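Local coordinates for DUF1881 domain-containing protein (Neurospora crassa, PDB 5Z6D) that is an abundant perithecial protein of uncertain role, in which an Ig-like domain packs on a betagamma-crystallin domain and renders its calcium site inoperative, at residues V31-P34 with D39-F42; I53-Y58 with R115-V120; F97-G102 with K106-K111; M121-D126 with R150-G155. The protein carries 1 engineered substitution. All blocks are in the same frame, centred on the assembly; numbering follows the deposited sequence.

Contact 1. Residues V31-P34 with D39-F42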
loop_
_atom_site.group_PDB
_atom_site.type_symbol
_atom_site.label_atom_id
_atom_site.label_comp_id
_atom_site.label_asym_id
_atom_site.label_seq_id
_atom_site.Cartn_x
_atom_site.Cartn_y
_atom_site.Cartn_z
ATOM N N VAL A 31 1.689 -8.074 -12.183
ATOM C CA VAL A 31 0.636 -8.825 -12.842
ATOM C C VAL A 31 -0.752 -8.322 -12.457
ATOM O O VAL A 31 -1.092 -8.235 -11.271
ATOM C CB VAL A 31 0.726 -10.320 -12.496
ATOM C CG1 VAL A 31 -0.443 -11.071 -13.111
ATOM C CG2 VAL A 31 2.067 -10.892 -12.947
ATOM N N SER A 32 -1.550 -8.004 -13.464
ATOM C CA SER A 32 -2.932 -7.596 -13.271
ATOM C C SER A 32 -3.870 -8.582 -13.948
ATOM O O SER A 32 -3.625 -9.011 -15.081
ATOM C CB SER A 32 -3.155 -6.183 -13.828
ATOM O OG SER A 32 -2.485 -5.208 -13.058
ATOM N N VAL A 33 -4.940 -8.936 -13.248
ATOM C CA VAL A 33 -5.902 -9.914 -13.733
ATOM C C VAL A 33 -7.256 -9.237 -13.900
ATOM O O VAL A 33 -7.522 -8.213 -13.256
ATOM C CB VAL A 33 -5.995 -11.114 -12.772
ATOM C CG1 VAL A 33 -4.617 -11.717 -12.584
ATOM C CG2 VAL A 33 -6.581 -10.686 -11.435
ATOM N N PRO A 34 -8.110 -9.783 -14.786
ATOM C CA PRO A 34 -9.397 -9.152 -15.103
ATOM C C PRO A 34 -10.376 -9.105 -13.925
ATOM O O PRO A 34 -11.107 -8.125 -13.776
ATOM C CB PRO A 34 -9.953 -10.035 -16.229
ATOM C CG PRO A 34 -8.767 -10.742 -16.789
ATOM C CD PRO A 34 -7.847 -10.956 -15.639
ATOM N N ASP A 39 -9.608 -16.029 -8.857
ATOM C CA ASP A 39 -10.246 -16.676 -9.992
ATOM C C ASP A 39 -9.293 -17.711 -10.580
ATOM O O ASP A 39 -9.700 -18.590 -11.341
ATOM C CB ASP A 39 -10.653 -15.646 -11.048
ATOM C CG ASP A 39 -11.657 -14.636 -10.519
ATOM O OD1 ASP A 39 -12.405 -14.975 -9.577
ATOM O OD2 ASP A 39 -11.697 -13.503 -11.046
ATOM N N LYS A 40 -8.022 -17.600 -10.208
ATOM C CA LYS A 40 -7.011 -18.553 -10.634
ATOM C C LYS A 40 -6.339 -19.221 -9.435
ATOM O O LYS A 40 -6.091 -20.425 -9.454
ATOM C CB LYS A 40 -5.945 -17.875 -11.505
ATOM C CG LYS A 40 -6.467 -17.209 -12.770
ATOM C CD LYS A 40 -6.768 -15.738 -12.533
ATOM C CE LYS A 40 -7.442 -15.098 -13.738
ATOM N NZ LYS A 40 -7.994 -13.753 -13.400
ATOM N N TYR A 41 -6.061 -18.445 -8.388
ATOM C CA TYR A 41 -5.123 -18.894 -7.354
ATOM C C TYR A 41 -5.690 -18.972 -5.952
ATOM O O TYR A 41 -6.365 -18.058 -5.474
ATOM C CB TYR A 41 -3.902 -17.979 -7.339
ATOM C CG TYR A 41 -3.196 -17.927 -8.659
ATOM C CD1 TYR A 41 -2.994 -19.077 -9.404
ATOM C CD2 TYR A 41 -2.739 -16.724 -9.168
ATOM C CE1 TYR A 41 -2.347 -19.031 -10.617
ATOM C CE2 TYR A 41 -2.094 -16.667 -10.375
ATOM C CZ TYR A 41 -1.901 -17.825 -11.094
ATOM O OH TYR A 41 -1.252 -17.770 -12.303
ATOM N N PHE A 42 -5.388 -20.087 -5.292
ATOM C CA PHE A 42 -5.855 -20.364 -3.938
ATOM C C PHE A 42 -4.706 -20.526 -2.935
ATOM O O PHE A 42 -4.945 -20.553 -1.717
ATOM C CB PHE A 42 -6.710 -21.637 -3.921
ATOM C CG PHE A 42 -8.168 -21.404 -4.190
ATOM C CD1 PHE A 42 -8.678 -20.122 -4.284
ATOM C CD2 PHE A 42 -9.035 -22.480 -4.323
ATOM C CE1 PHE A 42 -10.024 -19.911 -4.514
ATOM C CE2 PHE A 42 -10.382 -22.277 -4.555
ATOM C CZ PHE A 42 -10.877 -20.990 -4.651
#
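K40 reaches V33 and P34 across a bend of the betagamma-crystallin domain, a fold built on Greek key motifs, where the chain leaves strand 30-32 and loops back toward strand 43-46. The lysine is a worked example of a long side chain that packs at both ends, its root on an aromatic ring and its tip on apolar groups. Its CB sits 3.7 Å above the plane of the Y41 ring, over the centre, and the aromatic face thus supports the root of the chain. At the next bond CG lies anti to the carbonyl carbon and beside the backbone N (chi1 -59°). A bend at chi2 (93°) then turns the chain out of line, and from there CG, CD and CE run extended and carry the ammonium group to the other segment. V33 points back toward it, and the two side chains meet tip to tip. No hydrogen bond joins the segments, so the approach is one of van der Waals packing against an apolar surface. P34 is met at about a right angle, its ring carbon CD lying 3.6 Å from K40 NZ. The neighbourhood is that of the calcium site, which holds no metal in this model and includes D39, next in sequence to K40, and S81, whose backbone is hydrogen-bonded to V33. K40 NZ ends 3.4 Å from V33 CB, with V33 CG2 at 3.9 Å and V33 CG1 at 4.0 Å from the same nitrogen.

Contact 2. Residues I53-Y58 with R115-V120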
loop_
_atom_site.group_PDB
_atom_site.type_symbol
_atom_site.label_atom_id
_atom_site.label_comp_id
_atom_site.label_asym_id
_atom_site.label_seq_id
_atom_site.Cartn_x
_atom_site.Cartn_y
_atom_site.Cartn_z
ATOM N N ILE A 53 3.517 -8.296 -2.998
ATOM C CA ILE A 53 2.601 -7.237 -2.598
ATOM C C ILE A 53 1.404 -7.284 -3.529
ATOM O O ILE A 53 1.561 -7.138 -4.731
ATOM C CB ILE A 53 3.272 -5.855 -2.639
ATOM C CG1 ILE A 53 4.475 -5.819 -1.688
ATOM C CG2 ILE A 53 2.251 -4.762 -2.294
ATOM C CD1 ILE A 53 5.363 -4.591 -1.878
ATOM N N ALA A 54 0.211 -7.506 -2.976
ATOM C CA ALA A 54 -1.016 -7.638 -3.778
ATOM C C ALA A 54 -2.007 -6.533 -3.420
ATOM O O ALA A 54 -2.164 -6.209 -2.254
ATOM C CB ALA A 54 -1.653 -9.029 -3.560
ATOM N N TRP A 55 -2.671 -5.945 -4.417
ATOM C CA TRP A 55 -3.593 -4.869 -4.126
ATOM C C TRP A 55 -4.707 -4.782 -5.154
ATOM O O TRP A 55 -4.857 -5.649 -6.026
ATOM C CB TRP A 55 -2.843 -3.528 -3.982
ATOM C CG TRP A 55 -2.204 -2.878 -5.209
ATOM C CD1 TRP A 55 -2.686 -1.799 -5.895
ATOM C CD2 TRP A 55 -0.942 -3.221 -5.817
ATOM N NE1 TRP A 55 -1.807 -1.456 -6.909
ATOM C CE2 TRP A 55 -0.745 -2.311 -6.889
ATOM C CE3 TRP A 55 0.027 -4.199 -5.573
ATOM C CZ2 TRP A 55 0.395 -2.362 -7.715
ATOM C CZ3 TRP A 55 1.155 -4.248 -6.393
ATOM C CH2 TRP A 55 1.329 -3.331 -7.449
ATOM N N GLN A 56 -5.514 -3.740 -5.003
ATOM C CA GLN A 56 -6.732 -3.584 -5.773
ATOM C C GLN A 56 -6.558 -2.488 -6.822
ATOM O O GLN A 56 -6.456 -1.318 -6.486
ATOM C CB GLN A 56 -7.888 -3.256 -4.829
ATOM C CG GLN A 56 -9.214 -3.172 -5.520
ATOM C CD GLN A 56 -9.474 -4.389 -6.361
ATOM O OE1 GLN A 56 -9.433 -4.329 -7.591
ATOM N NE2 GLN A 56 -9.728 -5.515 -5.703
ATOM N N HIS A 57 -6.516 -2.860 -8.093
ATOM C CA HIS A 57 -6.290 -1.830 -9.099
ATOM C C HIS A 57 -7.580 -1.420 -9.805
ATOM O O HIS A 57 -7.556 -0.579 -10.702
ATOM C CB HIS A 57 -5.227 -2.283 -10.104
ATOM C CG HIS A 57 -5.756 -3.108 -11.229
ATOM N ND1 HIS A 57 -6.195 -4.402 -11.064
ATOM C CD2 HIS A 57 -5.885 -2.831 -12.550
ATOM C CE1 HIS A 57 -6.584 -4.886 -12.230
ATOM N NE2 HIS A 57 -6.411 -3.950 -13.146
ATOM N N TYR A 58 -8.708 -1.985 -9.379
ATOM C CA TYR A 58 -10.007 -1.599 -9.944
ATOM C C TYR A 58 -10.748 -0.580 -9.084
ATOM O O TYR A 58 -11.889 -0.222 -9.379
ATOM C CB TYR A 58 -10.894 -2.827 -10.153
ATOM C CG TYR A 58 -10.393 -3.723 -11.251
ATOM C CD1 TYR A 58 -10.030 -3.195 -12.484
ATOM C CD2 TYR A 58 -10.252 -5.090 -11.050
ATOM C CE1 TYR A 58 -9.556 -4.006 -13.496
ATOM C CE2 TYR A 58 -9.775 -5.912 -12.056
ATOM C CZ TYR A 58 -9.431 -5.364 -13.277
ATOM O OH TYR A 58 -8.952 -6.166 -14.285
ATOM N N ARG A 115 1.985 7.107 -8.380
ATOM C CA ARG A 115 2.098 6.804 -9.794
ATOM C C ARG A 115 2.462 5.339 -10.032
ATOM O O ARG A 115 2.189 4.808 -11.111
ATOM C CB ARG A 115 3.106 7.744 -10.453
ATOM C CG ARG A 115 2.641 9.194 -10.429
ATOM C CD ARG A 115 3.590 10.116 -11.176
ATOM N NE ARG A 115 3.433 10.026 -12.627
ATOM C CZ ARG A 115 3.865 10.950 -13.481
ATOM N NH1 ARG A 115 4.470 12.041 -13.030
ATOM N NH2 ARG A 115 3.687 10.786 -14.786
ATOM N N ASP A 116 3.035 4.676 -9.026
ATOM C CA ASP A 116 3.414 3.278 -9.193
ATOM C C ASP A 116 2.231 2.346 -8.905
ATOM O O ASP A 116 1.898 1.504 -9.738
ATOM C CB ASP A 116 4.648 2.906 -8.330
ATOM C CG ASP A 116 4.488 3.237 -6.838
ATOM O OD1 ASP A 116 3.474 3.845 -6.443
ATOM O OD2 ASP A 116 5.410 2.881 -6.054
ATOM N N VAL A 117 1.561 2.521 -7.768
ATOM C CA VAL A 117 0.491 1.605 -7.396
ATOM C C VAL A 117 -0.898 2.117 -7.785
ATOM O O VAL A 117 -1.874 1.378 -7.741
ATOM C CB VAL A 117 0.492 1.300 -5.875
ATOM C CG1 VAL A 117 1.783 0.602 -5.460
ATOM C CG2 VAL A 117 0.283 2.576 -5.075
ATOM N N GLY A 118 -0.998 3.384 -8.175
ATOM C CA GLY A 118 -2.279 3.942 -8.574
ATOM C C GLY A 118 -2.850 4.860 -7.518
ATOM O O GLY A 118 -2.495 4.746 -6.346
ATOM N N THR A 119 -3.718 5.776 -7.937
ATOM C CA THR A 119 -4.364 6.719 -7.030
ATOM C C THR A 119 -5.100 6.021 -5.889
ATOM O O THR A 119 -5.834 5.043 -6.109
ATOM C CB THR A 119 -5.361 7.614 -7.796
ATOM O OG1 THR A 119 -4.656 8.330 -8.818
ATOM C CG2 THR A 119 -6.036 8.610 -6.855
ATOM N N VAL A 120 -4.915 6.545 -4.678
ATOM C CA VAL A 120 -5.610 6.035 -3.501
ATOM C C VAL A 120 -6.411 7.158 -2.867
ATOM O O VAL A 120 -5.927 8.278 -2.753
ATOM C CB VAL A 120 -4.615 5.460 -2.482
ATOM C CG1 VAL A 120 -5.307 5.039 -1.208
ATOM C CG2 VAL A 120 -3.892 4.256 -3.090
HETATM O O HOH W 1 -5.020 0.768 -7.972
#
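W55 and V117 meet obliquely, the valine lying across one face of the indole while its carbonyl takes the indole N-H. This double use of one residue joins the end of strand 50-55 in the betagamma-crystallin domain to the turn before strand 120-123 in the Ig-like domain. CG of W55 is tucked between the backbone N and the carbonyl carbon (chi1 69°), and the ring is thereby directed at the turn. V117 CG1 stands 3.9 Å above the ring plane of W55, offset toward the rim, and V117 CB lies 3.9 Å from W55 CE2. From W55 NE1 a hydrogen bond of 3.0 Å runs to V117 O, meeting a lone pair in the carbonyl plane; it is somewhat bent (144°), and the oxygen sits 24° out of the indole plane. A phenylalanine in place of W55 would probably leave V117 O without its indole donor and the valine packed on a smaller ring. Behind the turn, V117 N donates to D116 OD1 over 2.7 Å. A water lies 2.9 Å from Q56 O and 3.2 Å from V117 O, and so links the interface to a residue of the calcium site. Because W55 and V117 are both buried, their N-H and C=O satisfy each other within the interface, with one water also reaching the carbonyl, an arrangement consistent with a domain interface that constrains the neighbouring calcium site.

Contact 3. Residues F97-G102 with K106-K111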
loop_
_atom_site.group_PDB
_atom_site.type_symbol
_atom_site.label_atom_id
_atom_site.label_comp_id
_atom_site.label_asym_id
_atom_site.label_seq_id
_atom_site.Cartn_x
_atom_site.Cartn_y
_atom_site.Cartn_z
ATOM N N PHE A 97 -5.506 7.172 7.464
ATOM C CA PHE A 97 -5.892 8.578 7.595
ATOM C C PHE A 97 -6.850 8.802 8.758
ATOM O O PHE A 97 -7.950 8.240 8.788
ATOM C CB PHE A 97 -6.516 9.070 6.290
ATOM C CG PHE A 97 -6.848 10.547 6.277
ATOM C CD1 PHE A 97 -5.992 11.475 6.844
ATOM C CD2 PHE A 97 -8.013 11.006 5.662
ATOM C CE1 PHE A 97 -6.294 12.848 6.812
ATOM C CE2 PHE A 97 -8.324 12.381 5.634
ATOM C CZ PHE A 97 -7.452 13.300 6.202
ATOM N N LYS A 98 -6.413 9.626 9.706
ATOM C CA LYS A 98 -7.196 9.937 10.896
ATOM C C LYS A 98 -7.495 11.414 10.957
ATOM O O LYS A 98 -6.846 12.229 10.291
ATOM C CB LYS A 98 -6.465 9.503 12.176
ATOM C CG LYS A 98 -6.218 7.995 12.273
ATOM C CD LYS A 98 -7.509 7.206 12.159
ATOM C CE LYS A 98 -7.277 5.713 12.386
ATOM N NZ LYS A 98 -8.488 4.921 12.019
ATOM N N ASP A 99 -8.492 11.749 11.764
ATOM C CA ASP A 99 -8.949 13.111 11.930
ATOM C C ASP A 99 -9.112 13.401 13.415
ATOM O O ASP A 99 -9.893 12.741 14.101
ATOM C CB ASP A 99 -10.273 13.323 11.201
ATOM C CG ASP A 99 -10.960 14.610 11.612
ATOM O OD1 ASP A 99 -10.248 15.599 11.884
ATOM O OD2 ASP A 99 -12.207 14.626 11.667
ATOM N N ALA A 100 -8.366 14.380 13.908
ATOM C CA ALA A 100 -8.407 14.728 15.324
ATOM C C ALA A 100 -9.247 15.973 15.584
ATOM O O ALA A 100 -9.299 16.454 16.718
ATOM C CB ALA A 100 -6.993 14.931 15.851
ATOM N N THR A 101 -9.905 16.484 14.544
ATOM C CA THR A 101 -10.632 17.752 14.650
ATOM C C THR A 101 -12.122 17.612 14.970
ATOM O O THR A 101 -12.857 18.611 14.973
ATOM C CB THR A 101 -10.511 18.577 13.348
ATOM O OG1 THR A 101 -11.228 17.924 12.293
ATOM C CG2 THR A 101 -9.045 18.750 12.955
ATOM N N GLY A 102 -12.575 16.390 15.221
ATOM C CA GLY A 102 -13.944 16.166 15.655
ATOM C C GLY A 102 -14.954 15.875 14.559
ATOM O O GLY A 102 -16.155 15.938 14.793
ATOM N N LYS A 106 -15.381 9.531 7.673
ATOM C CA LYS A 106 -15.253 9.797 6.243
ATOM C C LYS A 106 -15.576 11.243 5.887
ATOM O O LYS A 106 -15.828 11.541 4.729
ATOM C CB LYS A 106 -16.141 8.857 5.411
ATOM C CG LYS A 106 -15.968 7.374 5.755
ATOM C CD LYS A 106 -16.696 6.463 4.770
ATOM C CE LYS A 106 -16.030 6.484 3.406
ATOM N NZ LYS A 106 -16.561 5.415 2.518
ATOM N N GLN A 107 -15.550 12.135 6.869
ATOM C CA GLN A 107 -15.806 13.544 6.558
ATOM C C GLN A 107 -14.682 14.123 5.700
ATOM O O GLN A 107 -14.919 14.989 4.850
ATOM C CB GLN A 107 -15.967 14.370 7.826
ATOM C CG GLN A 107 -16.219 15.844 7.520
ATOM C CD GLN A 107 -16.598 16.657 8.741
ATOM O OE1 GLN A 107 -17.107 16.126 9.729
ATOM N NE2 GLN A 107 -16.355 17.962 8.676
ATOM N N TYR A 108 -13.459 13.648 5.919
ATOM C CA TYR A 108 -12.306 14.150 5.172
ATOM C C TYR A 108 -11.720 13.060 4.317
ATOM O O TYR A 108 -11.777 11.884 4.678
ATOM C CB TYR A 108 -11.236 14.704 6.123
ATOM C CG TYR A 108 -11.754 15.853 6.954
ATOM C CD1 TYR A 108 -11.872 17.121 6.409
ATOM C CD2 TYR A 108 -12.142 15.667 8.283
ATOM C CE1 TYR A 108 -12.360 18.182 7.160
ATOM C CE2 TYR A 108 -12.627 16.720 9.038
ATOM C CZ TYR A 108 -12.734 17.976 8.467
ATOM O OH TYR A 108 -13.212 19.034 9.209
ATOM N N SER A 109 -11.184 13.451 3.166
ATOM C CA SER A 109 -10.455 12.513 2.318
ATOM C C SER A 109 -9.036 12.985 2.111
ATOM O O SER A 109 -8.762 14.194 2.051
ATOM C CB SER A 109 -11.157 12.325 0.970
ATOM O OG SER A 109 -11.243 13.543 0.235
ATOM N N LEU A 110 -8.149 12.002 2.012
ATOM C CA LEU A 110 -6.769 12.195 1.649
ATOM C C LEU A 110 -6.538 11.427 0.345
ATOM O O LEU A 110 -6.558 10.195 0.323
ATOM C CB LEU A 110 -5.855 11.702 2.758
ATOM C CG LEU A 110 -4.367 11.685 2.446
ATOM C CD1 LEU A 110 -3.853 13.103 2.269
ATOM C CD2 LEU A 110 -3.644 10.973 3.590
ATOM N N LYS A 111 -6.396 12.165 -0.747
ATOM C CA LYS A 111 -6.097 11.583 -2.040
ATOM C C LYS A 111 -4.594 11.582 -2.247
ATOM O O LYS A 111 -3.937 12.620 -2.087
ATOM C CB LYS A 111 -6.791 12.374 -3.158
ATOM C CG LYS A 111 -6.553 11.829 -4.558
ATOM C CD LYS A 111 -7.176 12.752 -5.609
ATOM C CE LYS A 111 -6.904 12.248 -7.011
ATOM N NZ LYS A 111 -7.059 13.327 -8.024
HETATM O O HOH W 2 -13.764 18.430 11.755
#
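F97 is swung with CG anti to its backbone N (chi1 -175°), which lays its ring beneath L110, while in Y108 CG stands anti to the carbonyl carbon and turns the edge of the phenol to D99. The result illustrates how two strands can share side chains without sharing backbone hydrogen bonds. L110 CB sits over the F97 face in a CH-pi contact, 3.7 Å from the ring centroid and close to the normal. The rim of the same ring faces the other strand, with F97 CE2 3.6 Å from Y108 O. Further along, D99 OD2 comes to the edge of the tyrosine, near its plane, 3.4 Å from Y108 CE2, with carboxylate and ring turned 75° apart. The other oxygen, D99 OD1, is gripped twice: T101 N donates to it over 2.8 Å from above the carboxylate plane, closing an Asx turn, and T101 OG1 donates over 2.6 Å to its syn lone pair. A water then bridges T101 OG1 and Y108 OH. With an alanine in place of D99, both T101 donors would probably lose their common acceptor and the turn would be freer to move. Strands 97-99 and 108-111 belong to different sheets of the Ig-like domain, running roughly antiparallel. Around them F97 also packs on L122 of strand 120-123, L110 on V147 and V149 of strand 143-151, and Y108 on L200 of strand 195-200.

Contact 4. Residues M121-D126 with R150-G155. Engineered in segment 121-126: M121 (natural residue Thr).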
loop_
_atom_site.group_PDB
_atom_site.type_symbol
_atom_site.label_atom_id
_atom_site.label_comp_id
_atom_site.label_asym_id
_atom_site.label_seq_id
_atom_site.Cartn_x
_atom_site.Cartn_y
_atom_site.Cartn_z
ATOM N N MET A 121 -7.644 6.858 -2.488
ATOM C CA MET A 121 -8.498 7.763 -1.750
ATOM C C MET A 121 -8.722 7.202 -0.364
ATOM O O MET A 121 -9.403 6.190 -0.214
ATOM C CB MET A 121 -9.824 7.944 -2.481
ATOM C CG MET A 121 -9.792 9.023 -3.528
ATOM S SD MET A 121 -9.931 10.621 -2.721
ATOM C CE MET A 121 -11.703 10.741 -2.522
ATOM N N LEU A 122 -8.112 7.826 0.641
ATOM C CA LEU A 122 -8.283 7.407 2.027
ATOM C C LEU A 122 -9.311 8.286 2.705
ATOM O O LEU A 122 -9.319 9.487 2.490
ATOM C CB LEU A 122 -6.967 7.490 2.784
ATOM C CG LEU A 122 -5.833 6.646 2.208
ATOM C CD1 LEU A 122 -4.588 6.812 3.039
ATOM C CD2 LEU A 122 -6.267 5.195 2.168
ATOM N N TYR A 123 -10.172 7.698 3.521
ATOM C CA TYR A 123 -11.158 8.475 4.256
ATOM C C TYR A 123 -10.850 8.479 5.738
ATOM O O TYR A 123 -10.308 7.499 6.283
ATOM C CB TYR A 123 -12.573 7.948 3.990
ATOM C CG TYR A 123 -12.959 8.134 2.551
ATOM C CD1 TYR A 123 -13.552 9.317 2.120
ATOM C CD2 TYR A 123 -12.679 7.157 1.607
ATOM C CE1 TYR A 123 -13.878 9.506 0.781
ATOM C CE2 TYR A 123 -13.010 7.329 0.276
ATOM C CZ TYR A 123 -13.608 8.504 -0.133
ATOM O OH TYR A 123 -13.925 8.668 -1.461
ATOM N N SER A 124 -11.186 9.586 6.394
ATOM C CA SER A 124 -10.786 9.775 7.780
ATOM C C SER A 124 -11.600 8.898 8.732
ATOM O O SER A 124 -12.821 8.752 8.584
ATOM C CB SER A 124 -10.907 11.259 8.174
ATOM O OG SER A 124 -12.202 11.781 7.918
ATOM N N ASN A 125 -10.906 8.339 9.718
ATOM C CA ASN A 125 -11.558 7.587 10.788
ATOM C C ASN A 125 -12.515 6.540 10.223
ATOM O O ASN A 125 -13.656 6.414 10.676
ATOM C CB ASN A 125 -12.299 8.541 11.720
ATOM C CG ASN A 125 -11.381 9.568 12.367
ATOM O OD1 ASN A 125 -10.159 9.427 12.350
ATOM N ND2 ASN A 125 -11.974 10.613 12.948
ATOM N N ASP A 126 -12.039 5.813 9.216
ATOM C CA ASP A 126 -12.872 4.931 8.402
ATOM C C ASP A 126 -12.545 3.463 8.684
ATOM O O ASP A 126 -12.775 2.578 7.859
ATOM C CB ASP A 126 -12.673 5.268 6.916
ATOM C CG ASP A 126 -13.629 4.523 5.996
ATOM O OD1 ASP A 126 -14.718 4.112 6.458
ATOM O OD2 ASP A 126 -13.280 4.347 4.806
ATOM N N ARG A 150 -9.417 17.012 1.444
ATOM C CA ARG A 150 -10.704 17.630 1.154
ATOM C C ARG A 150 -11.726 17.351 2.240
ATOM O O ARG A 150 -11.733 16.270 2.819
ATOM C CB ARG A 150 -11.236 17.121 -0.184
ATOM C CG ARG A 150 -12.332 17.959 -0.765
ATOM C CD ARG A 150 -12.914 17.270 -1.983
ATOM N NE ARG A 150 -13.904 18.108 -2.661
ATOM C CZ ARG A 150 -14.669 17.690 -3.664
ATOM N NH1 ARG A 150 -14.567 16.439 -4.094
ATOM N NH2 ARG A 150 -15.541 18.519 -4.228
ATOM N N ASP A 151 -12.585 18.323 2.526
ATOM C CA ASP A 151 -13.770 18.061 3.339
ATOM C C ASP A 151 -14.845 17.559 2.383
ATOM O O ASP A 151 -15.318 18.302 1.534
ATOM C CB ASP A 151 -14.228 19.312 4.093
ATOM C CG ASP A 151 -15.440 19.053 5.007
ATOM O OD1 ASP A 151 -16.388 18.348 4.598
ATOM O OD2 ASP A 151 -15.449 19.568 6.144
ATOM N N GLU A 152 -15.223 16.293 2.526
ATOM C CA GLU A 152 -16.121 15.644 1.577
ATOM C C GLU A 152 -17.559 16.126 1.693
ATOM O O GLU A 152 -18.331 16.037 0.735
ATOM C CB GLU A 152 -16.074 14.127 1.766
ATOM C CG GLU A 152 -14.764 13.504 1.322
ATOM C CD GLU A 152 -14.671 13.366 -0.187
ATOM O OE1 GLU A 152 -15.692 13.019 -0.818
ATOM O OE2 GLU A 152 -13.584 13.605 -0.747
ATOM N N HIS A 153 -17.923 16.605 2.871
ATOM C CA HIS A 153 -19.268 17.127 3.079
ATOM C C HIS A 153 -19.426 18.432 2.319
ATOM O O HIS A 153 -20.293 18.565 1.452
ATOM C CB HIS A 153 -19.543 17.342 4.564
ATOM C CG HIS A 153 -19.520 16.083 5.370
ATOM N ND1 HIS A 153 -19.604 16.078 6.745
ATOM C CD2 HIS A 153 -19.421 14.785 4.993
ATOM C CE1 HIS A 153 -19.558 14.831 7.182
ATOM N NE2 HIS A 153 -19.449 14.028 6.139
ATOM N N SER A 154 -18.559 19.386 2.640
ATOM C CA SER A 154 -18.646 20.720 2.062
ATOM C C SER A 154 -18.066 20.771 0.647
ATOM O O SER A 154 -18.512 21.569 -0.179
ATOM C CB SER A 154 -17.942 21.737 2.970
ATOM O OG SER A 154 -16.534 21.541 3.002
ATOM N N GLY A 155 -17.083 19.917 0.365
ATOM C CA GLY A 155 -16.445 19.879 -0.940
ATOM C C GLY A 155 -15.177 20.710 -0.969
ATOM O O GLY A 155 -14.418 20.664 -1.929
HETATM O O HOH W 3 -14.919 10.864 -2.623
#
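Y123 and E152 stand where two strands end, their CA atoms 9.1 Å apart, and beyond D151 the second chain coils through helical backbone angles without regular helical bonds. Side chains and one water bridge that separation. E152 spans much of it, with its chain bent at chi2 (-78°) and its carboxylate presented to the edge of the tyrosine. Y123 CE1 comes 4.1 Å from E152 CD, near the ring plane, and the two flat groups are turned 81° against each other. A water completes the link: it donates to E152 OE1 over 2.9 Å and is hydrogen-bonded to Y123 OH at 2.7 Å. The other carboxylate oxygen, E152 OE2, has its main partner in S109 OG. M121, an engineered residue in a position where the natural protein has threonine, arrives from the opposite direction and sets CE 3.9 Å from that same E152 OE2. All this lies at the surface of the five-stranded antiparallel sheet of the Ig-like domain, in which strand 108-112 runs between strands 120-123 and 143-151. The turn that carries E152 is an Asx motif, with D151 OD1 accepting from S154 N over 3.1 Å and, weakly, from H153 N. It is closed by G155 N donating to D151 O. R150 reaches round to its end, where R150 NE bonds almost straight (172°) to G155 O over 2.7 Å, the oxygen lying in the guanidinium plane.

In the fold
Contacts 2 and 3 are buried, contact 1 partly buried, and contact 4 lies at the surface. Inside, apolar groups over aromatic faces are combined with hydrogen bonds, whereas contact 4 rests mostly on a water bridge and loose packing round one carboxylate, and contact 1 on a lysine tip against apolar groups. Contacts 1 and 2 reach the same crystallin-type sheet and are joined where Y58 OH probably bonds to V33 O. Contact 2 alone crosses between the two domains. Contacts 3 and 4, with centres about 5 Å apart, both reach the sheet that holds strands 108-112, 120-123 and 143-151, contact 3 tying it to strand 91-99 of the other sheet. Contact 1 is remote from this pair.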